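Local coordinates for protein sulfite dehydrogenase (Paracoccus pantotrophus, PDB 2XTS) that probably oxidises protein-bound sulfane sulfur in the Sox system, using a molybdopterin-bound molybdenum centre and passing the electrons on to heme c, at residues V285-A290 / L324-L329. Numbering follows the deposited sequence.
Sequences VISGLA and LTRFHL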
ATOM      1  N   VAL A 285      23.919  -3.574  -4.143  1.00  9.31           N
ATOM      2  CA  VAL A 285      22.756  -3.017  -4.829  1.00  8.66           C
ATOM      3  C   VAL A 285      22.689  -1.508  -4.600  1.00  8.71           C
ATOM      4  O   VAL A 285      22.694  -1.031  -3.467  1.00 10.56           O
ATOM      5  CB  VAL A 285      21.457  -3.663  -4.313  1.00  9.57           C
ATOM      6  CG1 VAL A 285      20.232  -2.931  -4.909  1.00 10.24           C
ATOM      7  CG2 VAL A 285      21.452  -5.189  -4.627  1.00  9.61           C
ATOM      8  N   ILE A 286      22.677  -0.753  -5.689  1.00  8.24           N
ATOM      9  CA  ILE A 286      22.314   0.660  -5.653  1.00  8.07           C
ATOM     10  C   ILE A 286      20.841   0.746  -6.014  1.00  8.02           C
ATOM     11  O   ILE A 286      20.434   0.290  -7.075  1.00  8.87           O
ATOM     12  CB  ILE A 286      23.178   1.528  -6.611  1.00  8.81           C
ATOM     13  CG1 ILE A 286      24.660   1.396  -6.189  1.00 10.02           C
ATOM     14  CG2 ILE A 286      22.646   2.953  -6.643  1.00  9.39           C
ATOM     15  CD1 ILE A 286      25.617   2.143  -7.058  1.00 11.45           C
ATOM     16  N   SER A 287      20.040   1.298  -5.104  1.00  7.85           N
ATOM     17  CA  SER A 287      18.589   1.407  -5.290  1.00  7.52           C
ATOM     18  C   SER A 287      18.188   2.866  -5.154  1.00  6.84           C
ATOM     19  O   SER A 287      18.771   3.581  -4.347  1.00  7.86           O
ATOM     20  CB  SER A 287      17.872   0.603  -4.209  1.00  7.76           C
ATOM     21  OG  SER A 287      16.479   0.627  -4.378  1.00  9.01           O
ATOM     22  N   GLY A 288      17.187   3.294  -5.919  1.00  6.49           N
ATOM     23  CA  GLY A 288      16.661   4.614  -5.684  1.00  6.79           C
ATOM     24  C   GLY A 288      15.358   4.896  -6.366  1.00  6.52           C
ATOM     25  O   GLY A 288      14.753   4.034  -7.009  1.00  6.64           O
ATOM     26  N   LEU A 289      14.936   6.150  -6.194  1.00  6.09           N
ATOM     27  CA  LEU A 289      13.671   6.634  -6.707  1.00  6.47           C
ATOM     28  C   LEU A 289      13.879   7.788  -7.698  1.00  6.78           C
ATOM     29  O   LEU A 289      14.755   8.621  -7.516  1.00  7.41           O
ATOM     30  CB  LEU A 289      12.793   7.161  -5.573  1.00  7.15           C
ATOM     31  CG  LEU A 289      12.229   6.091  -4.650  1.00  7.82           C
ATOM     32  CD1 LEU A 289      11.742   6.716  -3.347  1.00 10.28           C
ATOM     33  CD2 LEU A 289      11.152   5.315  -5.386  1.00  9.21           C
ATOM     34  N   ALA A 290      13.071   7.804  -8.748  1.00  6.41           N
ATOM     35  CA  ALA A 290      13.050   8.907  -9.715  1.00  6.87           C
ATOM     36  C   ALA A 290      11.589   9.246  -9.997  1.00  7.06           C
ATOM     37  O   ALA A 290      10.724   8.365  -9.915  1.00  7.79           O
ATOM     38  CB  ALA A 290      13.751   8.517 -10.992  1.00  7.90           C
ATOM     39  N   LEU A 324       6.256   7.909  -8.620  1.00  7.15           N
ATOM     40  CA  LEU A 324       7.551   7.375  -8.246  1.00  7.22           C
ATOM     41  C   LEU A 324       7.893   6.164  -9.079  1.00  6.98           C
ATOM     42  O   LEU A 324       7.050   5.330  -9.409  1.00  7.38           O
ATOM     43  CB  LEU A 324       7.628   6.998  -6.764  1.00  7.18           C
ATOM     44  CG  LEU A 324       7.630   8.117  -5.729  1.00  7.23           C
ATOM     45  CD1 LEU A 324       7.806   7.516  -4.330  1.00  9.90           C
ATOM     46  CD2 LEU A 324       8.731   9.086  -6.002  1.00  9.56           C
ATOM     47  N   THR A 325       9.178   6.069  -9.393  1.00  7.10           N
ATOM     48  CA  THR A 325       9.749   5.043 -10.247  1.00  7.54           C
ATOM     49  C   THR A 325      11.012   4.521  -9.577  1.00  7.79           C
ATOM     50  O   THR A 325      11.872   5.303  -9.175  1.00  8.04           O
ATOM     51  CB  THR A 325      10.052   5.665 -11.626  1.00  8.70           C
ATOM     52  OG1 THR A 325       8.863   6.301 -12.113  1.00  9.65           O
ATOM     53  CG2 THR A 325      10.549   4.634 -12.637  1.00  9.70           C
ATOM     54  N   ARG A 326      11.121   3.203  -9.464  1.00  7.18           N
ATOM     55  CA  ARG A 326      12.252   2.560  -8.811  1.00  6.46           C
ATOM     56  C   ARG A 326      13.316   2.230  -9.820  1.00  6.58           C
ATOM     57  O   ARG A 326      13.005   1.718 -10.876  1.00  8.20           O
ATOM     58  CB  ARG A 326      11.768   1.284  -8.145  1.00  7.16           C
ATOM     59  CG  ARG A 326      12.850   0.453  -7.448  1.00  6.62           C
ATOM     60  CD  ARG A 326      13.600   1.147  -6.306  1.00  6.86           C
ATOM     61  NE  ARG A 326      12.675   1.654  -5.291  1.00  6.82           N
ATOM     62  CZ  ARG A 326      13.033   2.290  -4.183  1.00  7.32           C
ATOM     63  NH1 ARG A 326      14.308   2.532  -3.914  1.00  7.98           N
ATOM     64  NH2 ARG A 326      12.105   2.746  -3.360  1.00  7.84           N
ATOM     65  N   PHE A 327      14.572   2.534  -9.497  1.00  6.83           N
ATOM     66  CA  PHE A 327      15.709   2.122 -10.327  1.00  6.91           C
ATOM     67  C   PHE A 327      16.737   1.367  -9.523  1.00  7.07           C
ATOM     68  O   PHE A 327      16.853   1.532  -8.304  1.00  7.71           O
ATOM     69  CB  PHE A 327      16.389   3.314 -11.047  1.00  7.16           C
ATOM     70  CG  PHE A 327      17.089   4.293 -10.133  1.00  7.31           C
ATOM     71  CD1 PHE A 327      18.427   4.121  -9.790  1.00  8.55           C
ATOM     72  CD2 PHE A 327      16.421   5.399  -9.630  1.00  7.56           C
ATOM     73  CE1 PHE A 327      19.062   5.026  -8.949  1.00  8.60           C
ATOM     74  CE2 PHE A 327      17.063   6.317  -8.790  1.00  7.90           C
ATOM     75  CZ  PHE A 327      18.370   6.132  -8.451  1.00  9.09           C
ATOM     76  N   HIS A 328      17.492   0.523 -10.228  1.00  7.67           N
ATOM     77  CA  HIS A 328      18.556  -0.267  -9.629  1.00  7.45           C
ATOM     78  C   HIS A 328      19.775  -0.306 -10.521  1.00  8.05           C
ATOM     79  O   HIS A 328      19.663  -0.324 -11.745  1.00  8.85           O
ATOM     80  CB  HIS A 328      18.154  -1.716  -9.403  1.00  8.10           C
ATOM     81  CG  HIS A 328      17.063  -1.897  -8.402  1.00  8.17           C
ATOM     82  ND1 HIS A 328      17.239  -1.799  -7.037  1.00 11.22           N
ATOM     83  CD2 HIS A 328      15.762  -2.212  -8.588  1.00  7.76           C
ATOM     84  CE1 HIS A 328      16.076  -2.007  -6.434  1.00  6.56           C
ATOM     85  NE2 HIS A 328      15.167  -2.257  -7.355  1.00 11.42           N
ATOM     86  N   LEU A 329      20.936  -0.348  -9.881  1.00  8.45           N
ATOM     87  CA  LEU A 329      22.195  -0.649 -10.559  1.00  8.87           C
ATOM     88  C   LEU A 329      22.982  -1.543  -9.628  1.00  8.72           C
ATOM     89  O   LEU A 329      23.212  -1.202  -8.469  1.00 10.22           O
ATOM     90  CB  LEU A 329      23.009   0.613 -10.895  1.00  9.64           C
ATOM     91  CG  LEU A 329      24.320   0.402 -11.676  1.00 10.04           C
ATOM     92  CD1 LEU A 329      24.021   0.100 -13.141  1.00 14.25           C
ATOM     93  CD2 LEU A 329      25.290   1.560 -11.572  1.00 12.65           C
TER
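Strands 285-290 and 325-329 are antiparallel neighbours in the beta-sheet of the Mo-co dimerisation domain. Six backbone hydrogen bonds join them, two each at the pairs I286-L329, G288-F327 and A290-T325. The bond from F327 N to G288 O is nearly straight (170°), but the donor sits above the carbonyl plane. At the non-hydrogen-bonded pairs S287-H328 and L289-R326, each CA-H points at a carbonyl oxygen of the facing strand; H328 CA lies 3.2 Å from I286 O.

The aromatic contact is at G288. F327 takes the crowded chi1 position (67°), with CG between its own N and carbonyl carbon. This folds the ring across the neighbouring strand. G288 CA then sits over one ring face, offset toward the rim, 3.8 Å from the F327 ring centroid, in a CH-pi contact. A290 CB touches F327 CD2 at 4.3 Å. V300, V302 and I268 also pack on F327.

The polar contact lies on the sheet face that carries S287, L289, R326 and H328, opposite F327. R326 bends at chi2 and chi3, so its guanidinium turns back over the partner strand. NH1 of R326 donates to S287 OG at 2.9 Å, tilted from the guanidinium plane. L289 covers one guanidinium face, its CD2 3.4 Å from R326 NH2. S287 OG is also hydrogen-bonded to E62 OE1; R326 NE hydrogen-bonds to G63 O and NH1 to T269 OG1. The buried arginine is thus held by several bonds, and E62, in a long, weak ion pair with it, may partly balance its charge.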